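Local coordinates for protein cyclase (Uncultured organism, PDB 5IBZ) that probably acts as an arylformamidase-like cyclase, and binds acetylphosphate, at residues E184-L187 with A188-S192; S231-V234 with P235-E239; L288-D291 with C292-G296. All coordinates share one frame; numbering follows the deposited sequence. Where two conformers were deposited one is given.

Interaction 1: residues E184-L187 with A188-S192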
ATOM      1  N   GLU B 184     -12.323 -30.836 -26.271  1.00 10.85           N
ATOM      2  CA  GLU B 184     -13.138 -31.113 -27.462  1.00 13.34           C
ATOM      3  C   GLU B 184     -14.398 -31.908 -27.117  1.00 12.82           C
ATOM      4  O   GLU B 184     -15.472 -31.678 -27.689  1.00 14.68           O
ATOM      5  CB  GLU B 184     -12.306 -31.856 -28.510  1.00 16.00           C
ATOM      6  CG  GLU B 184     -11.165 -31.017 -29.004  1.00 16.01           C
ATOM      7  CD  GLU B 184     -10.559 -31.538 -30.297  1.00 30.52           C
ATOM      8  OE1 GLU B 184      -9.992 -32.651 -30.285  1.00 24.53           O
ATOM      9  OE2 GLU B 184     -10.655 -30.825 -31.320  1.00 36.68           O
ATOM     10  N   GLY B 185     -14.267 -32.815 -26.157  1.00 13.19           N
ATOM     11  CA  GLY B 185     -15.371 -33.665 -25.755  1.00 15.56           C
ATOM     12  C   GLY B 185     -16.451 -32.862 -25.069  1.00 13.88           C
ATOM     13  O   GLY B 185     -17.647 -33.089 -25.290  1.00 15.51           O
ATOM     14  N   ALA B 186     -16.032 -31.944 -24.211  1.00 12.27           N
ATOM     15  CA  ALA B 186     -16.983 -31.098 -23.505  1.00  9.84           C
ATOM     16  C   ALA B 186     -17.698 -30.149 -24.456  1.00 11.65           C
ATOM     17  O   ALA B 186     -18.907 -29.977 -24.386  1.00 11.92           O
ATOM     18  CB  ALA B 186     -16.280 -30.324 -22.410  1.00 12.69           C
ATOM     19  N   LEU B 187     -16.946 -29.528 -25.351  1.00 12.29           N
ATOM     20  CA  LEU B 187     -17.553 -28.653 -26.341  1.00 12.29           C
ATOM     21  C   LEU B 187     -18.549 -29.424 -27.219  1.00 13.43           C
ATOM     22  O   LEU B 187     -19.623 -28.927 -27.525  1.00 14.74           O
ATOM     23  CB  LEU B 187     -16.472 -27.992 -27.199  1.00 11.86           C
ATOM     24  CG  LEU B 187     -15.696 -26.900 -26.463  1.00 15.58           C
ATOM     25  CD1 LEU B 187     -14.394 -26.577 -27.170  1.00 17.03           C
ATOM     26  CD2 LEU B 187     -16.555 -25.648 -26.346  1.00 16.73           C
ATOM     27  N   ALA B 188     -18.208 -30.651 -27.599  1.00 12.14           N
ATOM     28  CA  ALA B 188     -19.135 -31.466 -28.398  1.00 15.84           C
ATOM     29  C   ALA B 188     -20.408 -31.789 -27.616  1.00 17.47           C
ATOM     30  O   ALA B 188     -21.513 -31.697 -28.167  1.00 18.26           O
ATOM     31  CB  ALA B 188     -18.452 -32.736 -28.868  1.00 17.08           C
ATOM     32  N   LYS B 189     -20.266 -32.157 -26.343  1.00 13.78           N
ATOM     33  CA  LYS B 189     -21.421 -32.447 -25.488  1.00 14.86           C
ATOM     34  C   LYS B 189     -22.342 -31.244 -25.358  1.00 13.64           C
ATOM     35  O   LYS B 189     -23.566 -31.379 -25.364  1.00 16.82           O
ATOM     36  CB  LYS B 189     -20.957 -32.884 -24.103  1.00 20.49           C
ATOM     37  CG  LYS B 189     -22.093 -33.342 -23.199  1.00 25.51           C
ATOM     38  CD  LYS B 189     -21.565 -33.886 -21.885  1.00 34.45           C
ATOM     39  CE  LYS B 189     -21.725 -32.908 -20.731  1.00 43.77           C
ATOM     40  NZ  LYS B 189     -22.315 -33.592 -19.541  1.00 39.90           N
ATOM     41  N   GLN B 190     -21.737 -30.064 -25.229  1.00 13.10           N
ATOM     42  CA  GLN B 190     -22.469 -28.809 -25.081  1.00 14.17           C
ATOM     43  C   GLN B 190     -23.088 -28.351 -26.400  1.00 15.25           C
ATOM     44  O   GLN B 190     -23.870 -27.403 -26.427  1.00 16.68           O
ATOM     45  CB  GLN B 190     -21.537 -27.698 -24.573  1.00 11.37           C
ATOM     46  CG  GLN B 190     -20.956 -27.956 -23.203  1.00 11.44           C
ATOM     47  CD  GLN B 190     -19.859 -26.982 -22.794  1.00 10.98           C
ATOM     48  OE1 GLN B 190     -19.266 -27.131 -21.719  1.00 11.75           O
ATOM     49  NE2 GLN B 190     -19.603 -25.979 -23.614  1.00 10.46           N
ATOM     50  N   LYS B 191     -22.690 -29.004 -27.491  1.00 14.80           N
ATOM     51  CA  LYS B 191     -22.991 -28.563 -28.847  1.00 16.64           C
ATOM     52  C   LYS B 191     -22.487 -27.137 -29.092  1.00 14.72           C
ATOM     53  O   LYS B 191     -23.169 -26.323 -29.710  1.00 15.62           O
ATOM     54  CB  LYS B 191     -24.508 -28.668 -29.126  1.00 16.32           C
ATOM     55  CG  LYS B 191     -25.075 -30.046 -28.912  1.00 21.63           C
ATOM     56  CD  LYS B 191     -26.562 -30.074 -29.267  1.00 33.93           C
ATOM     57  CE  LYS B 191     -27.259 -31.256 -28.635  1.00 47.02           C
ATOM     58  NZ  LYS B 191     -26.447 -32.488 -28.770  1.00 51.98           N
ATOM     59  N   SER B 192     -21.286 -26.849 -28.592  1.00 13.38           N
ATOM     60  CA  SER B 192     -20.656 -25.548 -28.745  1.00 14.84           C
ATOM     61  C   SER B 192     -19.630 -25.595 -29.867  1.00 19.11           C
ATOM     62  O   SER B 192     -19.008 -26.634 -30.107  1.00 22.64           O
ATOM     63  CB  SER B 192     -19.969 -25.108 -27.440  1.00 14.16           C
ATOM     64  OG  SER B 192     -20.867 -25.158 -26.351  1.00 16.85           O
TER
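A Schellman motif closes helix 180-190, with L187 and S192 meeting across its last turn. The S192 N-H turns back to L187 O (N to O 2.9 Å, N-H...O angle 166°), and K191 N bonds to A188 O at 3.0 Å inside that loop, while K191 itself takes up positive phi (57°). Upstream, the ordinary i to i+4 ladder is intact: A188 N to E184 O, K189 N to G185 O and Q190 N to A186 O. L187 CD2 also meets S192 CB at 3.6 Å, a second link between the two residues that the backbone bond joins.

The Q190 side chain leans past A186 O. With CG anti to its carbonyl carbon (chi1 -63°) and the chain extended beyond it, CG runs just 3.1 Å from A186 O and carries the amide on to strand 158-163. There OE1 accepts from D163 N and NE2 donates to L161 O, so the buried amide satisfies two backbone groups of that strand, much as a neighbouring strand would. Replacing Q190 with alanine would probably leave L161 O and D163 N without these partners and the S192 hydroxyl freer to turn. V160 and V162 of the strand take up the L187 side chain. The amide's remaining grip is local: NE2 reaches S192 OG at 3.1 Å, with the hydroxyl oxygen lying almost exactly in the Q190 amide plane.

Interaction 2: residues S231-V234 with P235-E239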
ATOM      1  N   SER B 231      -0.153 -29.919 -21.279  1.00 11.47           N
ATOM      2  CA  SER B 231       0.639 -29.474 -22.419  1.00 12.14           C
ATOM      3  C   SER B 231      -0.022 -29.746 -23.777  1.00 10.72           C
ATOM      4  O   SER B 231       0.216 -28.997 -24.723  1.00 14.14           O
ATOM      5  CB  SER B 231       2.020 -30.123 -22.390  1.00 20.00           C
ATOM      6  OG  SER B 231       1.898 -31.524 -22.495  1.00 28.36           O
ATOM      7  N   ASP B 232      -0.838 -30.791 -23.907  1.00 12.64           N
ATOM      8  CA  ASP B 232      -1.385 -31.090 -25.232  1.00 12.68           C
ATOM      9  C   ASP B 232      -2.593 -30.211 -25.566  1.00 13.50           C
ATOM     10  O   ASP B 232      -3.155 -30.322 -26.657  1.00 13.37           O
ATOM     11  CB  ASP B 232      -1.695 -32.606 -25.377  1.00 15.08           C
ATOM     12  CG  ASP B 232      -3.096 -33.013 -24.944  1.00 16.87           C
ATOM     13  OD1 ASP B 232      -3.784 -32.283 -24.203  1.00 15.72           O
ATOM     14  OD2 ASP B 232      -3.495 -34.128 -25.349  1.00 18.23           O
ATOM     15  N   THR B 233      -2.948 -29.278 -24.681  1.00 10.17           N
ATOM     16  CA  THR B 233      -3.961 -28.288 -25.030  1.00 10.50           C
ATOM     17  C   THR B 233      -3.363 -27.124 -25.840  1.00 10.32           C
ATOM     18  O   THR B 233      -4.086 -26.377 -26.492  1.00 11.13           O
ATOM     19  CB  THR B 233      -4.680 -27.717 -23.784  1.00 10.75           C
ATOM     20  OG1 THR B 233      -3.777 -26.910 -23.015  1.00 10.13           O
ATOM     21  CG2 THR B 233      -5.277 -28.851 -22.921  1.00 11.17           C
ATOM     22  N   VAL B 234      -2.040 -26.982 -25.826  1.00 10.05           N
ATOM     23  CA  VAL B 234      -1.410 -25.801 -26.418  1.00 10.73           C
ATOM     24  C   VAL B 234      -1.545 -25.778 -27.962  1.00 11.20           C
ATOM     25  O   VAL B 234      -1.920 -24.739 -28.531  1.00 10.36           O
ATOM     26  CB  VAL B 234       0.057 -25.691 -25.964  1.00 10.77           C
ATOM     27  CG1 VAL B 234       0.791 -24.635 -26.765  1.00 13.38           C
ATOM     28  CG2 VAL B 234       0.120 -25.317 -24.476  1.00 14.40           C
ATOM     29  N   PRO B 235      -1.272 -26.901 -28.642  1.00 10.44           N
ATOM     30  CA  PRO B 235      -1.462 -26.819 -30.094  1.00 11.25           C
ATOM     31  C   PRO B 235      -2.931 -26.550 -30.453  1.00 11.03           C
ATOM     32  O   PRO B 235      -3.214 -25.868 -31.442  1.00 10.73           O
ATOM     33  CB  PRO B 235      -1.003 -28.186 -30.586  1.00 12.00           C
ATOM     34  CG  PRO B 235      -0.066 -28.689 -29.536  1.00 11.98           C
ATOM     35  CD  PRO B 235      -0.651 -28.168 -28.235  1.00 10.09           C
ATOM     36  N   TRP B 236      -3.848 -27.094 -29.660  1.00 10.22           N
ATOM     37  CA  TRP B 236      -5.281 -26.875 -29.898  1.00  9.46           C
ATOM     38  C   TRP B 236      -5.649 -25.396 -29.730  1.00  9.73           C
ATOM     39  O   TRP B 236      -6.366 -24.827 -30.552  1.00 11.25           O
ATOM     40  CB  TRP B 236      -6.098 -27.757 -28.958  1.00  9.46           C
ATOM     41  CG  TRP B 236      -7.572 -27.664 -29.119  1.00 10.16           C
ATOM     42  CD1 TRP B 236      -8.347 -28.248 -30.093  1.00 13.68           C
ATOM     43  CD2 TRP B 236      -8.464 -26.945 -28.271  1.00  9.75           C
ATOM     44  NE1 TRP B 236      -9.670 -27.945 -29.878  1.00 14.78           N
ATOM     45  CE2 TRP B 236      -9.764 -27.139 -28.771  1.00 10.76           C
ATOM     46  CE3 TRP B 236      -8.289 -26.160 -27.126  1.00 12.61           C
ATOM     47  CZ2 TRP B 236     -10.881 -26.573 -28.168  1.00 14.15           C
ATOM     48  CZ3 TRP B 236      -9.401 -25.597 -26.536  1.00 15.42           C
ATOM     49  CH2 TRP B 236     -10.674 -25.804 -27.054  1.00 14.66           C
ATOM     50  N   ILE B 237      -5.163 -24.783 -28.662  1.00  9.95           N
ATOM     51  CA  ILE B 237      -5.386 -23.364 -28.436  1.00  8.90           C
ATOM     52  C   ILE B 237      -4.885 -22.555 -29.620  1.00  9.75           C
ATOM     53  O   ILE B 237      -5.541 -21.607 -30.063  1.00  9.89           O
ATOM     54  CB  ILE B 237      -4.699 -22.921 -27.115  1.00  8.85           C
ATOM     55  CG1 ILE B 237      -5.485 -23.476 -25.925  1.00  9.57           C
ATOM     56  CG2 ILE B 237      -4.647 -21.412 -27.032  1.00  9.42           C
ATOM     57  CD1 ILE B 237      -4.730 -23.479 -24.613  1.00 10.13           C
ATOM     58  N   HIS B 238      -3.716 -22.923 -30.137  1.00  9.77           N
ATOM     59  CA  HIS B 238      -3.181 -22.299 -31.350  1.00  9.27           C
ATOM     60  C   HIS B 238      -4.080 -22.486 -32.577  1.00 12.28           C
ATOM     61  O   HIS B 238      -4.384 -21.505 -33.271  1.00 12.52           O
ATOM     62  CB  HIS B 238      -1.782 -22.845 -31.661  1.00 11.56           C
ATOM     63  CG  HIS B 238      -1.205 -22.332 -32.947  1.00 11.33           C
ATOM     64  ND1 HIS B 238      -0.954 -23.149 -34.028  1.00 14.11           N
ATOM     65  CD2 HIS B 238      -0.821 -21.086 -33.324  1.00 15.57           C
ATOM     66  CE1 HIS B 238      -0.448 -22.425 -35.016  1.00 11.16           C
ATOM     67  NE2 HIS B 238      -0.345 -21.175 -34.609  1.00 17.06           N
ATOM     68  N   GLU B 239      -4.470 -23.740 -32.816  0.54  9.57           N
ATOM     69  CA  GLU B 239      -5.328 -24.124 -33.938  0.54 12.46           C
ATOM     70  C   GLU B 239      -6.574 -23.278 -34.007  0.54 11.03           C
ATOM     71  O   GLU B 239      -6.965 -22.810 -35.081  0.54 11.40           O
ATOM     72  CB  GLU B 239      -5.745 -25.597 -33.815  0.54 13.69           C
ATOM     73  CG  GLU B 239      -4.650 -26.573 -34.125  0.54 18.57           C
ATOM     74  CD  GLU B 239      -4.964 -27.983 -33.679  0.54 11.87           C
ATOM     75  OE1 GLU B 239      -4.077 -28.602 -33.047  0.54 11.86           O
ATOM     76  OE2 GLU B 239      -6.071 -28.487 -34.005  0.54 13.70           O
TER
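T233 and I237 make the buried side of the first turn of helix 233-239. The I237 N-H bonds almost straight to T233 O (N to O 2.9 Å, N-H...O angle 164°), and the I237 side chain lies alongside the same carbonyl oxygen, its CG1 3.3 Å from T233 O. The two side chains run side by side in the same direction, which brings I237 CD1 to 3.9 Å from T233 OG1. That hydroxyl sits between the backbone N and the carbonyl carbon (chi1 69°), and from there it bonds to G230 O, just ahead of the helix. T233 O also lies at the edge of the W236 ring, near its plane, with W236 CB 3.5 Å away.

The next turn bond runs from H238 N to V234 O, 3.0 Å long. Beside it V234 and P235 cross at about a right angle, and V234 CB lies 3.4 Å from P235 CD, a closeness set largely by the peptide link into the proline ring. Having no N-H, P235 cannot bond back to S231 O, and its CD rests 3.7 Å from that oxygen instead. S231 O accepts from V234 N and from H12 NE2, so the missing N-H probably costs little.

The other flank is looser. D232 and E239 are exposed, though R180 ties both, its backbone N-H to D232 OD1 and its NH1 in a salt bridge to E239 OE1. H238 is only partly exposed, lying against L17 and L275.

Two helices hold the buried face: 180-190 receives T233 on L183 and W236 on E184 and L187, while 266-275 receives V234 on V267 and N270, and I237 on L271.

Interaction 3: residues L288-D291 with C292-G296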
ATOM      1  N   LEU B 288     -22.559 -18.816 -13.822  1.00  8.14           N
ATOM      2  CA  LEU B 288     -22.612 -18.853 -15.274  1.00  9.30           C
ATOM      3  C   LEU B 288     -22.830 -20.277 -15.756  1.00  9.06           C
ATOM      4  O   LEU B 288     -23.653 -20.521 -16.647  1.00  9.14           O
ATOM      5  CB  LEU B 288     -21.331 -18.288 -15.894  1.00  9.98           C
ATOM      6  CG  LEU B 288     -21.240 -18.391 -17.425  1.00 10.32           C
ATOM      7  CD1 LEU B 288     -22.299 -17.528 -18.125  1.00  8.98           C
ATOM      8  CD2 LEU B 288     -19.860 -18.031 -17.910  1.00 11.18           C
ATOM      9  N   ALA B 289     -22.101 -21.226 -15.178  1.00  8.30           N
ATOM     10  CA  ALA B 289     -22.190 -22.602 -15.642  1.00  8.51           C
ATOM     11  C   ALA B 289     -23.577 -23.194 -15.357  1.00  8.88           C
ATOM     12  O   ALA B 289     -24.125 -23.933 -16.185  1.00 10.27           O
ATOM     13  CB  ALA B 289     -21.106 -23.449 -15.018  1.00 10.38           C
ATOM     14  N   LYS B 290     -24.161 -22.869 -14.208  1.00  9.00           N
ATOM     15  CA  LYS B 290     -25.520 -23.319 -13.920  1.00 10.83           C
ATOM     16  C   LYS B 290     -26.499 -22.769 -14.945  1.00 11.29           C
ATOM     17  O   LYS B 290     -27.387 -23.487 -15.416  1.00 10.97           O
ATOM     18  CB  LYS B 290     -25.938 -22.901 -12.510  1.00 12.61           C
ATOM     19  CG  LYS B 290     -27.249 -23.509 -12.029  1.00 17.70           C
ATOM     20  CD  LYS B 290     -27.484 -23.127 -10.581  1.00 31.46           C
ATOM     21  CE  LYS B 290     -28.825 -23.626 -10.066  1.00 42.83           C
ATOM     22  NZ  LYS B 290     -29.104 -25.031 -10.480  1.00 49.24           N
ATOM     23  N   ASP B 291     -26.333 -21.501 -15.301  1.00  9.78           N
ATOM     24  CA  ASP B 291     -27.232 -20.877 -16.265  1.00 10.20           C
ATOM     25  C   ASP B 291     -27.081 -21.535 -17.634  1.00 10.05           C
ATOM     26  O   ASP B 291     -28.075 -21.804 -18.296  1.00 10.91           O
ATOM     27  CB  ASP B 291     -26.979 -19.369 -16.346  1.00  9.58           C
ATOM     28  CG  ASP B 291     -27.915 -18.682 -17.327  1.00 12.56           C
ATOM     29  OD1 ASP B 291     -29.084 -18.483 -16.953  1.00 13.70           O
ATOM     30  OD2 ASP B 291     -27.485 -18.364 -18.457  1.00 13.81           O
ATOM     31  N   CYS B 292     -25.844 -21.777 -18.063  1.00 11.42           N
ATOM     32  CA  CYS B 292     -25.612 -22.420 -19.365  1.00  9.93           C
ATOM     33  C   CYS B 292     -26.176 -23.847 -19.409  1.00  9.98           C
ATOM     34  O   CYS B 292     -26.660 -24.296 -20.449  1.00 10.67           O
ATOM     35  CB  CYS B 292     -24.124 -22.434 -19.702  1.00  8.88           C
ATOM     36  SG  CYS B 292     -23.402 -20.786 -19.967  1.00 11.05           S
ATOM     37  N   ALA B 293     -26.124 -24.566 -18.292  1.00 10.17           N
ATOM     38  CA  ALA B 293     -26.693 -25.902 -18.243  1.00 10.63           C
ATOM     39  C   ALA B 293     -28.205 -25.852 -18.422  1.00 10.42           C
ATOM     40  O   ALA B 293     -28.792 -26.733 -19.057  1.00 14.42           O
ATOM     41  CB  ALA B 293     -26.321 -26.609 -16.932  1.00 12.30           C
ATOM     42  N   GLN B 294     -28.823 -24.791 -17.924  1.00 10.46           N
ATOM     43  CA  GLN B 294     -30.271 -24.637 -18.002  1.00 12.83           C
ATOM     44  C   GLN B 294     -30.777 -24.130 -19.360  1.00 13.12           C
ATOM     45  O   GLN B 294     -31.856 -24.546 -19.801  1.00 13.15           O
ATOM     46  CB  GLN B 294     -30.759 -23.688 -16.895  1.00 16.59           C
ATOM     47  CG  GLN B 294     -31.093 -24.399 -15.600  1.00 35.03           C
ATOM     48  CD  GLN B 294     -31.051 -23.479 -14.392  1.00 46.09           C
ATOM     49  OE1 GLN B 294     -31.028 -22.252 -14.521  1.00 41.59           O
ATOM     50  NE2 GLN B 294     -31.031 -24.073 -13.206  1.00 50.59           N
ATOM     51  N   ASP B 295     -30.040 -23.245 -20.032  1.00 11.67           N
ATOM     52  CA  ASP B 295     -30.536 -22.730 -21.316  1.00 11.47           C
ATOM     53  C   ASP B 295     -29.800 -23.285 -22.523  1.00 10.61           C
ATOM     54  O   ASP B 295     -30.224 -23.057 -23.646  1.00 14.26           O
ATOM     55  CB  ASP B 295     -30.559 -21.181 -21.345  1.00 11.63           C
ATOM     56  CG  ASP B 295     -29.183 -20.508 -21.457  1.00 13.12           C
ATOM     57  OD1 ASP B 295     -28.148 -21.171 -21.629  1.00 12.40           O
ATOM     58  OD2 ASP B 295     -29.174 -19.246 -21.395  1.00 14.70           O
ATOM     59  N   GLY B 296     -28.754 -24.080 -22.290  1.00 10.71           N
ATOM     60  CA  GLY B 296     -28.034 -24.729 -23.365  1.00 13.10           C
ATOM     61  C   GLY B 296     -27.151 -23.835 -24.222  1.00 13.52           C
ATOM     62  O   GLY B 296     -26.645 -24.277 -25.254  1.00 17.05           O
TER
HETATM   63  O   HOH W   1     -31.005 -26.288 -12.066  1.00 47.11           O
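D291 and D295, one turn apart on helix 286-295, cross obliquely with their carboxylate planes 70° from each other. CG of D291 is anti to its backbone N (chi1 -179°), whereas CG of D295 lies between the backbone N and the carbonyl carbon (chi1 73°), and these two settings bring D291 OD2 to 3.5 Å from D295 OD2. Two lysines pay for the closeness. K51 bridges D291 OD1 and D295 OD2, and K323, the last residue of the chain, bridges D291 OD2 and D295 OD1, so each carboxylate spends one oxygen on each ammonium group. Both acids are therefore likely to stay ionised. D295 OD1 also accepts from R297 N.

K290 and Q294 meet at a slant on the exposed side. K290 NZ and Q294 NE2 are 3.5 Å apart and both are donors; a water accepts from NZ at 2.8 Å and lies close to NE2, though that second leg is improbably short and doubtful.

The buried side is apolar. L288 CD1 lies 3.9 Å from C292 SG, the thiol group running back along the helix toward the preceding turn, and L161 of strand 158-163 packs on C292 and on A289.

Along the backbone, C292 N bonds to L288 O at 2.9 Å and D295 N to D291 O at 3.0 Å, while Q294 N is shared between K290 O and, weakly, D291 O. The last bond, G296 N to C292 O, ends an amphipathic helix in which i to i+4 pairs line the buried, charged and exposed sides in turn, and whose first residue beyond the helix is a glycine with positive phi.

How the interactions relate
All three contacts are local, within one helix and its end, and all are partly buried: the core faces hold L187 and Q190, T233, V234, W236 and I237, and L288, A289 and C292, while A188 and K189, D232 and E239, and K290 and Q294 form the surface. Interactions 1 and 2 hold neighbouring helices and touch directly, W236 CZ2 3.7 Å from L187 CD1. Interactions 1 and 3 do not touch, yet both rest on strand 158-163, sharing L161 and Y298 as neighbours. Interaction 1 buries a side-chain amide against strand backbone at a helix end, interaction 2 combines apolar packing with polar ties to R180 and G230, and interaction 3 adds paired carboxylates balanced by lysines.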